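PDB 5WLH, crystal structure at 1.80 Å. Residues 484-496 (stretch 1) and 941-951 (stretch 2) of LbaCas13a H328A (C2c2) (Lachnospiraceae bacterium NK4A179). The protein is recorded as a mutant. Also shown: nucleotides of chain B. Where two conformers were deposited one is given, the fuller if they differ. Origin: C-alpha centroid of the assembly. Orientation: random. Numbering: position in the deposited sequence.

Stretch 1 (484-496) ISSFDYELIKAEE
Stretch 2 941-951: ETGTEINHSIA

What backbone shapes meet here? Stretch 1 enters as loop and becomes a helix from Ser-486 onward; stretch 2 leaves a helix through Gly-943, whose positive phi (66°) closes a Schellman motif, and then runs largely extended (Thr-944 -94/118, Ile-946 -145/123), with a kink at His-948 and Ser-949. Both chains advance in the same sense: CA of Asp-488 lies 7.1 Å from CA of Ile-946, and CA of Leu-491 lies 6.9 Å from CA of Ile-950.

Which bumps fill which hollows? Ile-946 (chi1 t, chi2 t) starts sideways, but its CD1 reaches between two residues one helical turn apart, 3.7 Å from both Phe-487 CB and Leu-491 CD1. Ile-950 (chi1 m, chi2 133°) points toward the helix and buries the most area; its CD1 sits 3.8 Å from Leu-491 CB, while its CG1 lies 3.5 Å from Glu-495 OE2. Leu-491 (m, t) thus touches both isoleucines.

How does the Phe-487 ring settle? With chi1 m and chi2 -78°, the ring reaches the two threonines, its CE2 3.5 Å from Thr-944 OG1 and its CZ 3.6 Å from Thr-942 OG1. Thr-944 is m and Thr-942 p, which brings their OG1 atoms within 2.7 Å of each other.

What joins the polar groups, given that no direct hydrogen bond crosses? Ser-485 (p) caps the helix, its OG accepting from Asp-488 N at 3.0 Å, while Ser-485 N donates to Asp-488 OD2 at 2.9 Å. That reciprocal box leaves Asp-488 OD1 facing water. One water donates to Asp-488 OD1 (2.6 Å) and accepts from Asn-947 N (2.7 Å); another lies 2.7 Å from both Ser-485 OG and Glu-945 O. Water therefore fills the polar gap beside the apolar packing.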

# COMPACT_ATOMS: atom_id res chain seq x y z
N ILE A 484 8.89 -14.84 19.12
CA ILE A 484 8.83 -14.28 17.78
C ILE A 484 9.78 -13.09 17.68
O ILE A 484 9.80 -12.23 18.57
CB ILE A 484 7.39 -13.83 17.46
CG1 ILE A 484 6.41 -15.00 17.55
CG2 ILE A 484 7.34 -13.17 16.07
CD1 ILE A 484 4.95 -14.55 17.66
N SER A 485 10.52 -13.02 16.58
CA SER A 485 11.38 -11.88 16.31
C SER A 485 10.72 -10.93 15.32
O SER A 485 9.77 -11.29 14.62
CB SER A 485 12.73 -12.34 15.74
OG SER A 485 12.56 -12.71 14.37
N SER A 486 11.24 -9.72 15.25
CA SER A 486 10.72 -8.80 14.24
C SER A 486 11.00 -9.32 12.83
O SER A 486 10.16 -9.16 11.95
CB SER A 486 11.30 -7.40 14.44
OG SER A 486 12.72 -7.41 14.47
N PHE A 487 12.14 -9.99 12.62
CA PHE A 487 12.42 -10.55 11.30
C PHE A 487 11.36 -11.57 10.91
O PHE A 487 10.99 -11.66 9.73
CB PHE A 487 13.80 -11.21 11.30
CG PHE A 487 14.91 -10.29 11.70
CD1 PHE A 487 15.41 -9.36 10.80
CD2 PHE A 487 15.43 -10.34 12.98
CE1 PHE A 487 16.43 -8.48 11.17
CE2 PHE A 487 16.44 -9.47 13.36
CZ PHE A 487 16.96 -8.55 12.44
N ASP A 488 10.88 -12.36 11.88
CA ASP A 488 9.81 -13.33 11.61
C ASP A 488 8.61 -12.64 10.99
O ASP A 488 7.99 -13.15 10.05
CB ASP A 488 9.37 -14.03 12.90
CG ASP A 488 10.40 -14.99 13.45
OD1 ASP A 488 11.16 -15.56 12.66
OD2 ASP A 488 10.42 -15.19 14.67
N TYR A 489 8.22 -11.49 11.56
CA TYR A 489 7.05 -10.79 11.05
C TYR A 489 7.34 -10.10 9.73
O TYR A 489 6.43 -9.92 8.91
CB TYR A 489 6.55 -9.81 12.10
CG TYR A 489 5.47 -10.40 12.99
CD1 TYR A 489 5.46 -11.76 13.29
CD2 TYR A 489 4.48 -9.60 13.54
CE1 TYR A 489 4.45 -12.30 14.10
CE2 TYR A 489 3.49 -10.12 14.36
CZ TYR A 489 3.48 -11.47 14.64
OH TYR A 489 2.49 -11.96 15.44
N GLU A 490 8.58 -9.67 9.49
CA GLU A 490 8.91 -9.18 8.16
C GLU A 490 8.68 -10.26 7.11
O GLU A 490 8.11 -9.99 6.04
CB GLU A 490 10.36 -8.69 8.14
CG GLU A 490 10.60 -7.44 8.96
CD GLU A 490 11.97 -6.88 8.70
OE1 GLU A 490 12.09 -5.95 7.86
OE2 GLU A 490 12.92 -7.40 9.32
N LEU A 491 9.08 -11.49 7.40
CA LEU A 491 8.84 -12.59 6.47
C LEU A 491 7.34 -12.81 6.25
O LEU A 491 6.90 -13.00 5.11
CB LEU A 491 9.48 -13.88 6.99
CG LEU A 491 11.02 -13.95 6.97
CD1 LEU A 491 11.45 -15.20 7.71
CD2 LEU A 491 11.52 -13.98 5.54
N ILE A 492 6.55 -12.76 7.32
CA ILE A 492 5.09 -12.89 7.16
C ILE A 492 4.57 -11.79 6.25
O ILE A 492 3.76 -12.04 5.36
CB ILE A 492 4.38 -12.86 8.53
CG1 ILE A 492 4.68 -14.14 9.32
CG2 ILE A 492 2.86 -12.70 8.33
CD1 ILE A 492 4.19 -14.06 10.74
N LYS A 493 5.03 -10.56 6.46
CA LYS A 493 4.57 -9.45 5.63
C LYS A 493 4.91 -9.70 4.17
O LYS A 493 4.05 -9.54 3.29
CB LYS A 493 5.17 -8.13 6.11
CG LYS A 493 4.48 -6.91 5.48
CD LYS A 493 5.35 -5.65 5.53
CE LYS A 493 4.71 -4.48 4.76
NZ LYS A 493 3.22 -4.48 4.85
N ALA A 494 6.14 -10.13 3.89
CA ALA A 494 6.53 -10.45 2.52
C ALA A 494 5.55 -11.43 1.90
O ALA A 494 4.99 -11.18 0.83
CB ALA A 494 7.95 -11.02 2.48
N GLU A 495 5.27 -12.52 2.62
CA GLU A 495 4.42 -13.56 2.05
C GLU A 495 2.99 -13.06 1.91
O GLU A 495 2.34 -13.31 0.89
CB GLU A 495 4.47 -14.81 2.94
CG GLU A 495 3.69 -16.00 2.39
CD GLU A 495 3.91 -17.23 3.26
OE1 GLU A 495 3.34 -17.27 4.37
OE2 GLU A 495 4.69 -18.13 2.85
N GLU A 496 2.48 -12.38 2.95
CA GLU A 496 1.10 -11.92 2.91
C GLU A 496 0.90 -10.87 1.83
O GLU A 496 -0.14 -10.86 1.16
CB GLU A 496 0.67 -11.39 4.28
CG GLU A 496 0.56 -12.54 5.28
CD GLU A 496 0.00 -12.14 6.64
OE1 GLU A 496 -0.09 -10.94 6.93
OE2 GLU A 496 -0.34 -13.06 7.43
N GLU A 941 23.18 -10.88 9.65
CA GLU A 941 24.24 -9.98 10.13
C GLU A 941 24.09 -9.68 11.61
O GLU A 941 25.09 -9.39 12.27
CB GLU A 941 24.26 -8.68 9.32
CG GLU A 941 23.27 -7.62 9.79
CD GLU A 941 23.10 -6.48 8.79
OE1 GLU A 941 23.89 -6.37 7.83
OE2 GLU A 941 22.15 -5.69 8.97
N THR A 942 22.87 -9.76 12.15
CA THR A 942 22.62 -9.58 13.58
C THR A 942 22.68 -10.87 14.36
O THR A 942 22.43 -10.84 15.57
CB THR A 942 21.26 -8.93 13.81
OG1 THR A 942 20.22 -9.80 13.35
CG2 THR A 942 21.19 -7.61 13.10
N GLY A 943 22.99 -11.97 13.71
CA GLY A 943 23.09 -13.25 14.38
C GLY A 943 21.78 -13.74 14.93
O GLY A 943 21.75 -14.43 15.96
N THR A 944 20.68 -13.42 14.27
CA THR A 944 19.36 -13.79 14.74
C THR A 944 18.97 -15.11 14.08
O THR A 944 18.90 -15.18 12.84
CB THR A 944 18.33 -12.70 14.42
OG1 THR A 944 18.79 -11.46 14.98
CG2 THR A 944 16.97 -13.04 15.02
N GLU A 945 18.77 -16.15 14.89
CA GLU A 945 18.23 -17.40 14.40
C GLU A 945 16.91 -17.15 13.71
O GLU A 945 16.06 -16.43 14.23
CB GLU A 945 17.97 -18.39 15.54
CG GLU A 945 19.18 -18.79 16.36
CD GLU A 945 19.24 -18.05 17.69
OE1 GLU A 945 19.23 -18.74 18.74
OE2 GLU A 945 19.25 -16.80 17.70
N ILE A 946 16.72 -17.78 12.56
CA ILE A 946 15.51 -17.54 11.80
C ILE A 946 15.09 -18.84 11.12
O ILE A 946 15.88 -19.47 10.40
CB ILE A 946 15.69 -16.39 10.79
CG1 ILE A 946 14.35 -15.89 10.29
CG2 ILE A 946 16.65 -16.75 9.66
CD1 ILE A 946 14.42 -14.49 9.77
N ASN A 947 13.87 -19.28 11.40
CA ASN A 947 13.33 -20.44 10.72
C ASN A 947 13.05 -20.07 9.27
O ASN A 947 12.38 -19.08 8.99
CB ASN A 947 12.06 -20.91 11.43
CG ASN A 947 11.40 -22.08 10.71
OD1 ASN A 947 10.28 -21.95 10.20
ND2 ASN A 947 12.07 -23.22 10.68
N HIS A 948 13.60 -20.87 8.36
CA HIS A 948 13.43 -20.63 6.93
C HIS A 948 12.15 -21.25 6.38
O HIS A 948 12.15 -21.88 5.31
CB HIS A 948 14.66 -21.14 6.18
CG HIS A 948 15.93 -20.46 6.58
ND1 HIS A 948 16.43 -19.35 5.93
CD2 HIS A 948 16.81 -20.73 7.58
CE1 HIS A 948 17.55 -18.97 6.50
NE2 HIS A 948 17.81 -19.79 7.51
N SER A 949 11.04 -21.08 7.10
CA SER A 949 9.73 -21.51 6.59
C SER A 949 9.41 -20.82 5.27
O SER A 949 8.70 -21.38 4.43
CB SER A 949 8.64 -21.21 7.61
OG SER A 949 8.30 -19.83 7.62
N ILE A 950 9.91 -19.60 5.09
CA ILE A 950 9.75 -18.86 3.86
C ILE A 950 11.12 -18.87 3.17
O ILE A 950 12.09 -18.30 3.68
CB ILE A 950 9.24 -17.44 4.13
CG1 ILE A 950 7.74 -17.50 4.49
CG2 ILE A 950 9.45 -16.53 2.93
CD1 ILE A 950 7.33 -16.69 5.71
N ALA A 951 11.21 -19.56 2.03
CA ALA A 951 12.48 -19.72 1.34
C ALA A 951 12.81 -18.48 0.52
O ALA A 951 11.93 -17.71 0.11
CB ALA A 951 12.45 -20.95 0.44
P A B 26 6.58 -3.03 8.41
OP1 A B 26 5.32 -3.23 7.65
OP2 A B 26 6.87 -1.79 9.16
O5' A B 26 6.73 -4.23 9.43
C5' A B 26 6.34 -5.56 9.11
C4' A B 26 6.00 -6.31 10.37
O4' A B 26 7.23 -6.51 11.13
C3' A B 26 5.06 -5.56 11.30
O3' A B 26 4.31 -6.49 12.06
C2' A B 26 6.03 -4.81 12.21
O2' A B 26 5.50 -4.37 13.44
C1' A B 26 7.15 -5.84 12.37
N9 A B 26 8.44 -5.19 12.60
C8 A B 26 9.32 -4.78 11.64
N7 A B 26 10.38 -4.17 12.14
C5 A B 26 10.15 -4.20 13.50
C6 A B 26 10.92 -3.72 14.58
N6 A B 26 12.09 -3.09 14.38
N1 A B 26 10.43 -3.87 15.82
C2 A B 26 9.25 -4.50 15.98
N3 A B 26 8.44 -4.99 15.04
C4 A B 26 8.97 -4.81 13.81
P U B 27 2.82 -6.13 12.55
OP1 U B 27 2.88 -5.02 13.49
OP2 U B 27 2.12 -7.37 12.98
O5' U B 27 2.14 -5.62 11.22
C5' U B 27 0.75 -5.32 11.19
C4' U B 27 0.50 -4.32 10.10
O4' U B 27 0.94 -3.02 10.56
C3' U B 27 1.27 -4.58 8.79
O3' U B 27 0.42 -4.31 7.69
C2' U B 27 2.34 -3.50 8.80
O2' U B 27 2.82 -3.12 7.52
C1' U B 27 1.57 -2.38 9.48
N1 U B 27 2.34 -1.21 9.92
C2 U B 27 1.65 -0.00 9.92
O2 U B 27 0.47 0.08 9.66
N3 U B 27 2.40 1.10 10.28
C4 U B 27 3.74 1.10 10.61
O4 U B 27 4.29 2.17 10.90
C5 U B 27 4.37 -0.19 10.55
C6 U B 27 3.67 -1.28 10.21
P A B 25 11.41 -0.02 9.35
OP1 A B 25 12.67 -0.76 9.68
OP2 A B 25 11.40 1.46 9.36
O5' A B 25 10.95 -0.51 7.92
C5' A B 25 9.68 -0.15 7.38
C4' A B 25 9.01 -1.33 6.74
O4' A B 25 9.68 -1.66 5.49
C3' A B 25 9.01 -2.61 7.58
O3' A B 25 7.77 -3.28 7.38
C2' A B 25 10.09 -3.45 6.93
O2' A B 25 9.93 -4.85 7.11
C1' A B 25 9.93 -3.06 5.47
N9 A B 25 11.09 -3.36 4.65
C8 A B 25 12.41 -3.38 5.03
N7 A B 25 13.22 -3.77 4.08
C5 A B 25 12.37 -4.01 3.01
C6 A B 25 12.62 -4.45 1.70
N6 A B 25 13.85 -4.71 1.25
N1 A B 25 11.56 -4.62 0.88
C2 A B 25 10.33 -4.36 1.33
N3 A B 25 9.98 -3.94 2.55
C4 A B 25 11.06 -3.79 3.34
O HOH W 1 13.73 -15.05 13.85
O HOH W 2 10.02 -17.21 10.68
O HOH W 3 12.11 -17.99 13.01
O HOH W 4 5.55 -20.40 3.81